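Serpin B3 (Homo sapiens, PDB 4ZK3) probably inhibits target proteases as a member of the serpin family, and appears to be the source of Pso p27, which forms large aggregates and is implicated in psoriasis. Local coordinates at residues F16-K21 with K296-T301; S30-T35 with H83-L88. All coordinates share one frame; numbering follows the deposited sequence.

Contact 1: residues F16-K21 with K296-T301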
loop_
_atom_site.group_PDB
_atom_site.type_symbol
_atom_site.label_atom_id
_atom_site.label_comp_id
_atom_site.label_asym_id
_atom_site.label_seq_id
_atom_site.Cartn_x
_atom_site.Cartn_y
_atom_site.Cartn_z
ATOM N N PHE A 16 9.968 0.700 2.173
ATOM C CA PHE A 16 10.494 1.493 1.086
ATOM C C PHE A 16 12.015 1.305 0.913
ATOM O O PHE A 16 12.493 1.172 -0.203
ATOM C CB PHE A 16 10.149 2.962 1.290
ATOM C CG PHE A 16 10.540 3.818 0.141
ATOM C CD1 PHE A 16 9.771 3.874 -0.989
ATOM C CD2 PHE A 16 11.731 4.522 0.154
ATOM C CE1 PHE A 16 10.141 4.646 -2.067
ATOM C CE2 PHE A 16 12.120 5.302 -0.915
ATOM C CZ PHE A 16 11.335 5.342 -2.041
ATOM N N GLN A 17 12.748 1.325 2.027
ATOM C CA GLN A 17 14.234 1.130 2.037
ATOM C C GLN A 17 14.632 -0.230 1.458
ATOM O O GLN A 17 15.562 -0.321 0.706
ATOM C CB GLN A 17 14.789 1.334 3.457
ATOM C CG GLN A 17 14.422 2.657 4.147
ATOM C CD GLN A 17 15.055 3.949 3.584
ATOM O OE1 GLN A 17 15.368 4.875 4.347
ATOM N NE2 GLN A 17 15.214 4.039 2.288
ATOM N N GLN A 18 13.863 -1.270 1.695
ATOM C CA GLN A 18 14.103 -2.543 1.028
ATOM C C GLN A 18 13.808 -2.502 -0.458
ATOM O O GLN A 18 14.620 -2.980 -1.278
ATOM C CB GLN A 18 13.321 -3.685 1.706
ATOM C CG GLN A 18 13.720 -3.842 3.181
ATOM C CD GLN A 18 15.219 -4.150 3.309
ATOM O OE1 GLN A 18 15.766 -5.024 2.602
ATOM N NE2 GLN A 18 15.897 -3.363 4.123
ATOM N N PHE A 19 12.680 -1.882 -0.812
ATOM C CA PHE A 19 12.227 -1.806 -2.178
ATOM C C PHE A 19 13.216 -1.021 -3.050
ATOM O O PHE A 19 13.367 -1.329 -4.234
ATOM C CB PHE A 19 10.843 -1.163 -2.292
ATOM C CG PHE A 19 9.741 -1.975 -1.704
ATOM C CD1 PHE A 19 9.867 -3.320 -1.492
ATOM C CD2 PHE A 19 8.537 -1.366 -1.379
ATOM C CE1 PHE A 19 8.852 -4.039 -0.928
ATOM C CE2 PHE A 19 7.508 -2.090 -0.842
ATOM C CZ PHE A 19 7.665 -3.435 -0.610
ATOM N N ARG A 20 13.880 -0.060 -2.458
ATOM C CA ARG A 20 14.911 0.692 -3.162
ATOM C C ARG A 20 16.007 -0.164 -3.808
ATOM O O ARG A 20 16.665 0.291 -4.754
ATOM C CB ARG A 20 15.617 1.625 -2.220
ATOM C CG ARG A 20 14.718 2.752 -1.777
ATOM C CD ARG A 20 15.467 3.719 -0.920
ATOM N NE ARG A 20 16.397 4.446 -1.764
ATOM C CZ ARG A 20 17.347 5.242 -1.317
ATOM N NH1 ARG A 20 17.464 5.455 -0.030
ATOM N NH2 ARG A 20 18.158 5.859 -2.166
ATOM N N LYS A 21 16.200 -1.380 -3.295
ATOM C CA LYS A 21 17.259 -2.271 -3.771
ATOM C C LYS A 21 17.007 -3.008 -5.038
ATOM O O LYS A 21 17.942 -3.520 -5.591
ATOM C CB LYS A 21 17.589 -3.273 -2.711
ATOM C CG LYS A 21 18.079 -2.538 -1.481
ATOM C CD LYS A 21 18.289 -3.451 -0.325
ATOM C CE LYS A 21 18.934 -2.647 0.772
ATOM N NZ LYS A 21 18.730 -3.368 2.038
ATOM N N LYS A 296 8.658 -12.262 0.985
ATOM C CA LYS A 296 9.159 -13.257 1.956
ATOM C C LYS A 296 10.549 -12.911 2.509
ATOM O O LYS A 296 10.690 -12.719 3.736
ATOM C CB LYS A 296 9.140 -14.623 1.303
ATOM C CG LYS A 296 9.452 -15.800 2.187
ATOM C CD LYS A 296 9.753 -16.965 1.251
ATOM C CE LYS A 296 9.513 -18.289 1.933
ATOM N NZ LYS A 296 9.655 -19.387 0.947
ATOM N N ASP A 297 11.540 -12.780 1.628
ATOM C CA ASP A 297 12.942 -12.503 2.076
ATOM C C ASP A 297 13.074 -11.109 2.662
ATOM O O ASP A 297 13.723 -10.920 3.712
ATOM C CB ASP A 297 13.978 -12.675 0.947
ATOM C CG ASP A 297 14.246 -14.133 0.596
ATOM O OD1 ASP A 297 13.830 -15.048 1.349
ATOM O OD2 ASP A 297 14.862 -14.361 -0.465
ATOM N N THR A 298 12.390 -10.160 2.030
ATOM C CA THR A 298 12.242 -8.803 2.592
ATOM C C THR A 298 11.784 -8.817 4.068
ATOM O O THR A 298 12.429 -8.249 4.933
ATOM C CB THR A 298 11.264 -7.979 1.753
ATOM O OG1 THR A 298 11.734 -7.900 0.420
ATOM C CG2 THR A 298 11.087 -6.532 2.283
ATOM N N LEU A 299 10.662 -9.465 4.366
ATOM C CA LEU A 299 10.156 -9.501 5.762
ATOM C C LEU A 299 11.087 -10.269 6.700
ATOM O O LEU A 299 11.193 -9.956 7.882
ATOM C CB LEU A 299 8.748 -10.146 5.814
ATOM C CG LEU A 299 7.702 -9.279 5.076
ATOM C CD1 LEU A 299 6.433 -10.065 4.824
ATOM C CD2 LEU A 299 7.470 -8.037 5.879
ATOM N N ARG A 300 11.655 -11.331 6.171
ATOM C CA ARG A 300 12.711 -12.086 6.866
ATOM C C ARG A 300 13.830 -11.145 7.329
ATOM O O ARG A 300 14.035 -11.035 8.533
ATOM C CB ARG A 300 13.225 -13.200 5.970
ATOM C CG ARG A 300 14.155 -14.201 6.620
ATOM C CD ARG A 300 14.509 -15.220 5.547
ATOM N NE ARG A 300 13.594 -16.357 5.582
ATOM C CZ ARG A 300 13.138 -17.018 4.528
ATOM N NH1 ARG A 300 13.455 -16.669 3.287
ATOM N NH2 ARG A 300 12.332 -18.056 4.726
ATOM N N THR A 301 14.430 -10.409 6.402
ATOM C CA THR A 301 15.387 -9.347 6.719
ATOM C C THR A 301 14.934 -8.398 7.797
ATOM O O THR A 301 15.756 -7.932 8.623
ATOM C CB THR A 301 15.644 -8.485 5.487
ATOM O OG1 THR A 301 16.096 -9.318 4.415
ATOM C CG2 THR A 301 16.658 -7.389 5.756
#
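Thr-301, whose methyl CG2 faces the side chain of Gln-18, grips the carbonyl oxygen of Asp-297 twice. Its hydroxyl OG1 donates to Asp-297 O at 2.9 Å. Its backbone N donates to the same Asp-297 O at 2.8 Å, as the regular helical bond. The hydroxyl approaches from above the carbonyl plane, tilted 38° out of it. This bond holds the Thr-301 rotamer and turns CG2 toward helix 4-19. Here two helices of the serpin fold meet at the surface: the end of the N-terminal helix 4-19 and the short helix 296-302. The contact is small and largely apolar, with no hydrogen bond between the two segments. Its closest backbones are at Gln-18 and Thr-298, where the CA atoms are 6.7 Å apart. The methyl Thr-298 CG2 lies anti to its backbone N (OG1 chi1 -59°) and reaches Gln-18 CB at 3.7 Å. The two side chains run antiparallel alongside each other, and Gln-18 CG also lies against that methyl. The Gln-18 chain then bends at chi2 (-60°), which carries its amide toward Thr-301. On one flank the neighbouring Phe-19 stacks on Tyr-293 of strand 276-294 and meets Tyr-29 of strand 27-29 edge to face. These rings tie helix 4-19 to both strands. Gln-18 OE1 lies 4.0 Å from Thr-301 CG2 and takes a weak hydrogen bond from Lys-21 NZ at 3.4 Å.

Contact 2: residues S30-T35 with H83-L88; sequences SPISIT and HQFQKL
Phe-85 turns its CG roughly anti to the backbone N, with chi1 at -152°, and this sends the ring across to Thr-35. Thr-35 answers with its methyl. With OG1 beside the backbone N (chi1 -65°), CG2 is the branch anti to that N, and it is the branch that meets the ring. Thr-35 CG2 packs on Phe-85 CE2 at 3.4 Å, a close approach, and lies 3.9 Å from Phe-85 CZ. The methyl comes in at a slant to the ring. Ile-32 lies one turn back and adds two atoms. Its carbonyl O sits at the ring edge, near the ring plane, 4.2 Å from Phe-85 CZ. Its CD1 is 4.4 Å from Phe-85 CE2, an apolar contact. The CA atoms of Thr-35 and Phe-85 are 9.4 Å apart, and the ring bridges that distance. In the serpin fold, helix 31-42 is the buried helix behind the main sheet, and helix 81-91 lies on its outer side. The Phe-85 ring is inserted between them, with Phe-59 and Phe-92 packing on Thr-35 and Ile-32. Helix 31-42 starts with an N-cap: Ser-33 N donates to Ser-30 OG at 3.1 Å, with an N-H...O angle of 158°. Both serines belong to what is known in serpins as the shutter region. Ser-30 N is hydrogen-bonded to His-330 NE2, and Ser-33 OG to Thr-347 OG1 on strand 340-351. Helix 4-19 closes another side, with Asn-8 and Phe-11 touching Thr-35.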
loop_
_atom_site.group_PDB
_atom_site.type_symbol
_atom_site.label_atom_id
_atom_site.label_comp_id
_atom_site.label_asym_id
_atom_site.label_seq_id
_atom_site.Cartn_x
_atom_site.Cartn_y
_atom_site.Cartn_z
ATOM N N SER A 30 0.729 -0.639 -1.343
ATOM C CA SER A 30 -0.183 -0.285 -0.249
ATOM C C SER A 30 0.325 -0.844 1.051
ATOM O O SER A 30 0.091 -2.018 1.371
ATOM C CB SER A 30 -1.596 -0.802 -0.481
ATOM O OG SER A 30 -2.357 -0.521 0.710
ATOM N N PRO A 31 0.921 0.023 1.867
ATOM C CA PRO A 31 1.375 -0.457 3.163
ATOM C C PRO A 31 0.237 -0.955 4.042
ATOM O O PRO A 31 0.389 -1.908 4.803
ATOM C CB PRO A 31 2.002 0.789 3.808
ATOM C CG PRO A 31 1.479 1.973 3.028
ATOM C CD PRO A 31 1.191 1.455 1.641
ATOM N N ILE A 32 -0.932 -0.350 3.922
ATOM C CA ILE A 32 -2.092 -0.738 4.763
ATOM C C ILE A 32 -2.576 -2.122 4.420
ATOM O O ILE A 32 -2.976 -2.921 5.306
ATOM C CB ILE A 32 -3.236 0.271 4.587
ATOM C CG1 ILE A 32 -3.022 1.439 5.514
ATOM C CG2 ILE A 32 -4.559 -0.334 5.011
ATOM C CD1 ILE A 32 -3.091 1.042 6.997
ATOM N N SER A 33 -2.538 -2.436 3.130
ATOM C CA SER A 33 -2.905 -3.805 2.671
ATOM C C SER A 33 -1.993 -4.830 3.277
ATOM O O SER A 33 -2.419 -5.916 3.762
ATOM C CB SER A 33 -2.865 -3.841 1.144
ATOM O OG SER A 33 -2.966 -5.172 0.686
ATOM N N ILE A 34 -0.722 -4.488 3.346
ATOM C CA ILE A 34 0.250 -5.428 3.895
ATOM C C ILE A 34 0.101 -5.536 5.407
ATOM O O ILE A 34 0.103 -6.636 5.970
ATOM C CB ILE A 34 1.646 -5.013 3.526
ATOM C CG1 ILE A 34 1.752 -4.956 2.020
ATOM C CG2 ILE A 34 2.602 -6.015 4.090
ATOM C CD1 ILE A 34 2.995 -4.302 1.494
ATOM N N THR A 35 -0.063 -4.409 6.064
ATOM C CA THR A 35 -0.352 -4.423 7.500
ATOM C C THR A 35 -1.549 -5.273 7.815
ATOM O O THR A 35 -1.532 -6.098 8.728
ATOM C CB THR A 35 -0.545 -3.014 8.031
ATOM O OG1 THR A 35 0.687 -2.314 7.907
ATOM C CG2 THR A 35 -0.921 -3.080 9.481
ATOM N N HIS A 83 -8.232 -3.983 17.809
ATOM C CA HIS A 83 -9.434 -3.159 17.960
ATOM C C HIS A 83 -9.249 -1.849 17.222
ATOM O O HIS A 83 -10.157 -1.319 16.600
ATOM C CB HIS A 83 -9.671 -2.782 19.445
ATOM C CG HIS A 83 -10.193 -3.894 20.307
ATOM N ND1 HIS A 83 -11.523 -3.989 20.669
ATOM C CD2 HIS A 83 -9.561 -4.930 20.920
ATOM C CE1 HIS A 83 -11.691 -5.054 21.440
ATOM N NE2 HIS A 83 -10.518 -5.641 21.607
ATOM N N GLN A 84 -8.074 -1.274 17.365
ATOM C CA GLN A 84 -7.788 0.009 16.725
ATOM C C GLN A 84 -7.757 -0.164 15.200
ATOM O O GLN A 84 -8.303 0.654 14.441
ATOM C CB GLN A 84 -6.497 0.618 17.292
ATOM C CG GLN A 84 -6.618 0.888 18.792
ATOM C CD GLN A 84 -5.501 1.726 19.336
ATOM O OE1 GLN A 84 -4.906 1.400 20.359
ATOM N NE2 GLN A 84 -5.191 2.807 18.637
ATOM N N PHE A 85 -7.201 -1.291 14.766
ATOM C CA PHE A 85 -7.201 -1.603 13.358
ATOM C C PHE A 85 -8.622 -1.866 12.844
ATOM O O PHE A 85 -8.962 -1.458 11.739
ATOM C CB PHE A 85 -6.262 -2.780 13.053
ATOM C CG PHE A 85 -5.720 -2.733 11.670
ATOM C CD1 PHE A 85 -6.398 -3.318 10.655
ATOM C CD2 PHE A 85 -4.586 -2.000 11.384
ATOM C CE1 PHE A 85 -5.929 -3.226 9.363
ATOM C CE2 PHE A 85 -4.093 -1.897 10.092
ATOM C CZ PHE A 85 -4.759 -2.511 9.081
ATOM N N GLN A 86 -9.472 -2.503 13.653
ATOM C CA GLN A 86 -10.841 -2.707 13.259
ATOM C C GLN A 86 -11.564 -1.385 13.004
ATOM O O GLN A 86 -12.346 -1.270 12.033
ATOM C CB GLN A 86 -11.565 -3.513 14.316
ATOM C CG GLN A 86 -13.041 -3.655 14.115
ATOM C CD GLN A 86 -13.731 -4.041 15.424
ATOM O OE1 GLN A 86 -13.133 -4.682 16.330
ATOM N NE2 GLN A 86 -14.978 -3.626 15.553
ATOM N N LYS A 87 -11.305 -0.391 13.852
ATOM C CA LYS A 87 -11.902 0.946 13.669
ATOM C C LYS A 87 -11.407 1.561 12.350
ATOM O O LYS A 87 -12.197 2.098 11.575
ATOM C CB LYS A 87 -11.520 1.876 14.818
ATOM C CG LYS A 87 -12.383 1.730 16.070
ATOM C CD LYS A 87 -12.313 2.998 16.936
ATOM C CE LYS A 87 -13.541 3.199 17.834
ATOM N NZ LYS A 87 -13.350 2.777 19.255
ATOM N N LEU A 88 -10.101 1.466 12.081
ATOM C CA LEU A 88 -9.584 1.891 10.791
ATOM C C LEU A 88 -10.274 1.226 9.611
ATOM O O LEU A 88 -10.702 1.922 8.684
ATOM C CB LEU A 88 -8.092 1.603 10.657
ATOM C CG LEU A 88 -7.101 2.677 11.091
ATOM C CD1 LEU A 88 -5.713 2.208 10.671
ATOM C CD2 LEU A 88 -7.436 4.061 10.523
#

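From the N terminus, helix 4-19 comes first and supplies residues 16-21 to contact 1. Strand 27-29 follows, then helix 31-42, whose start takes part in contact 2. The chain returns with helix 81-91 and closes a short loop of 47 residues, partly disordered, with no strand in the modelled part. Contact 1 closes only much later, when helix 296-302 follows strand 276-294. Contact 2 is therefore nested inside the loop of contact 1. Contact 2 is buried and joins helix 81-91 to the helix behind the main sheet. Contact 1 lies at the surface and joins the N-terminal helix 4-19 to helix 296-302. Their centres are about 20 Å apart, and they do not touch.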